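Local coordinates for protein cytidine deaminase (Mycobacterium tuberculosis, PDB 4WIG) that catalyses, as a homotetramer, the zinc-dependent hydrolytic deamination of cytidine and 2'-deoxycytidine to uridine and 2'-deoxyuridine in pyrimidine salvage, at residues A[112-115]-A[116-119]. The protein carries 1 engineered substitution. Residues are numbered along the deposited sequence; the frame is centred on the assembly and turned at random.
Sequences PRRL and GDLL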
ATOM      1  N   PRO A 112       8.823 -25.513  -9.015  1.00 15.36           N
ATOM      2  CA  PRO A 112       8.250 -24.688  -7.949  1.00 14.97           C
ATOM      3  C   PRO A 112       9.194 -24.547  -6.749  1.00 14.87           C
ATOM      4  O   PRO A 112       9.994 -25.449  -6.471  1.00 13.71           O
ATOM      5  CB  PRO A 112       6.970 -25.443  -7.571  1.00 15.25           C
ATOM      6  CG  PRO A 112       6.596 -26.190  -8.814  1.00 15.31           C
ATOM      7  CD  PRO A 112       7.911 -26.601  -9.415  1.00 15.39           C
ATOM      8  N   ARG A 113       9.101 -23.405  -6.069  1.00 15.55           N
ATOM      9  CA  ARG A 113      10.027 -23.019  -5.015  1.00 16.32           C
ATOM     10  C   ARG A 113       9.299 -22.849  -3.694  1.00 15.29           C
ATOM     11  O   ARG A 113       8.136 -22.441  -3.669  1.00 14.46           O
ATOM     12  CB  ARG A 113      10.680 -21.686  -5.369  1.00 18.35           C
ATOM     13  CG  ARG A 113      11.350 -21.644  -6.732  1.00 21.34           C
ATOM     14  CD  ARG A 113      12.839 -21.873  -6.645  1.00 23.87           C
ATOM     15  NE  ARG A 113      13.562 -21.105  -7.656  1.00 26.70           N
ATOM     16  CZ  ARG A 113      13.826 -21.510  -8.900  1.00 29.02           C
ATOM     17  NH1 ARG A 113      13.427 -22.709  -9.353  1.00 28.71           N
ATOM     18  NH2 ARG A 113      14.512 -20.697  -9.705  1.00 30.60           N
ATOM     19  N   ARG A 114       9.997 -23.141  -2.600  1.00 14.39           N
ATOM     20  CA  ARG A 114       9.510 -22.808  -1.270  1.00 14.40           C
ATOM     21  C   ARG A 114       9.525 -21.292  -1.080  1.00 13.38           C
ATOM     22  O   ARG A 114      10.477 -20.624  -1.462  1.00 13.48           O
ATOM     23  CB  ARG A 114      10.406 -23.420  -0.199  1.00 15.01           C
ATOM     24  CG  ARG A 114      10.409 -24.936  -0.135  1.00 16.09           C
ATOM     25  CD  ARG A 114      11.487 -25.429   0.823  1.00 16.78           C
ATOM     26  NE  ARG A 114      11.374 -24.822   2.155  1.00 17.51           N
ATOM     27  CZ  ARG A 114      12.165 -23.862   2.642  1.00 17.80           C
ATOM     28  NH1 ARG A 114      11.951 -23.397   3.869  1.00 18.51           N
ATOM     29  NH2 ARG A 114      13.172 -23.366   1.938  1.00 18.45           N
ATOM     30  N   LEU A 115       8.486 -20.751  -0.462  1.00 13.20           N
ATOM     31  CA  LEU A 115       8.406 -19.301  -0.281  1.00 12.89           C
ATOM     32  C   LEU A 115       9.565 -18.834   0.610  1.00 13.11           C
ATOM     33  O   LEU A 115      10.078 -17.713   0.453  1.00 13.24           O
ATOM     34  CB  LEU A 115       7.045 -18.892   0.294  1.00 12.55           C
ATOM     35  CG  LEU A 115       6.806 -17.395   0.534  1.00 12.38           C
ATOM     36  CD1 LEU A 115       7.075 -16.574  -0.715  1.00 12.25           C
ATOM     37  CD2 LEU A 115       5.389 -17.157   1.023  1.00 12.24           C
ATOM     38  N   GLY A 116       9.989 -19.714   1.522  1.00 13.12           N
ATOM     39  CA  GLY A 116      11.147 -19.466   2.370  1.00 13.77           C
ATOM     40  C   GLY A 116      12.409 -19.175   1.596  1.00 13.94           C
ATOM     41  O   GLY A 116      13.244 -18.401   2.050  1.00 14.41           O
ATOM     42  N   ASP A 117      12.548 -19.790   0.422  1.00 14.22           N
ATOM     43  CA  ASP A 117      13.697 -19.531  -0.443  1.00 14.59           C
ATOM     44  C   ASP A 117      13.523 -18.247  -1.238  1.00 13.94           C
ATOM     45  O   ASP A 117      14.508 -17.588  -1.574  1.00 14.42           O
ATOM     46  CB  ASP A 117      13.959 -20.710  -1.384  1.00 15.60           C
ATOM     47  CG  ASP A 117      14.508 -21.921  -0.656  1.00 16.75           C
ATOM     48  OD1 ASP A 117      15.377 -21.757   0.230  1.00 18.34           O
ATOM     49  OD2 ASP A 117      14.066 -23.045  -0.954  1.00 17.85           O
ATOM     50  N   LEU A 118      12.276 -17.885  -1.530  1.00 12.91           N
ATOM     51  CA  LEU A 118      11.978 -16.637  -2.230  1.00 12.45           C
ATOM     52  C   LEU A 118      11.954 -15.417  -1.302  1.00 11.88           C
ATOM     53  O   LEU A 118      12.028 -14.286  -1.770  1.00 11.30           O
ATOM     54  CB  LEU A 118      10.646 -16.753  -2.982  1.00 12.66           C
ATOM     55  CG  LEU A 118      10.690 -17.727  -4.172  1.00 13.06           C
ATOM     56  CD1 LEU A 118       9.279 -18.103  -4.608  1.00 13.19           C
ATOM     57  CD2 LEU A 118      11.450 -17.130  -5.345  1.00 13.42           C
ATOM     58  N   LEU A 119      11.847 -15.644  -0.003  1.00 11.63           N
ATOM     59  CA  LEU A 119      11.881 -14.549   0.966  1.00 11.92           C
ATOM     60  C   LEU A 119      12.612 -15.020   2.218  1.00 12.16           C
ATOM     61  O   LEU A 119      11.998 -15.238   3.253  1.00 11.90           O
ATOM     62  CB  LEU A 119      10.462 -14.072   1.292  1.00 12.07           C
ATOM     63  CG  LEU A 119      10.352 -12.765   2.086  1.00 12.10           C
ATOM     64  CD1 LEU A 119      10.712 -11.592   1.188  1.00 12.28           C
ATOM     65  CD2 LEU A 119       8.969 -12.573   2.700  1.00 12.18           C
TER
HETATM   66  O   HOH W   1      12.688 -23.805  -3.053  1.00 20.62           O
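Arg114, at the N-cap position of the short helix 115-118, meets Asp117 where strand 113-114, outermost in this chain's sheet, runs straight into that single helical turn. Gly116 is the second residue of the turn, its backbone hydrogen-bonded to Ser102 while Leu115 turns back onto helix 90-100, which carries zinc ligand Cys92. Asp117 comes next. Its backbone N donates to Arg114 O over 2.9 Å, and its carboxylate forms a salt bridge with Arg114, OD2 lying 3.0 Å from NH2 in a weak, bent bond. The two flat groups are turned 76° apart. A bend at chi3 (54°) folds the Arg114 chain back over the turn, and NE pairs with Glu103, so the guanidinium joins two acids. Leu118 N also donates to Arg114 O, at 3.3 Å, giving that oxygen two backbone donors. The Leu118 side chain reaches back to the strand, CD1 resting 3.9 Å from Arg113 CB, and also packs on Ile106. Leu119 leaves the helix with a weak bond from N to Leu115 O. A water links strand and helix, accepting from Arg114 N and donating to Asp117 OD2 at 2.6 Å.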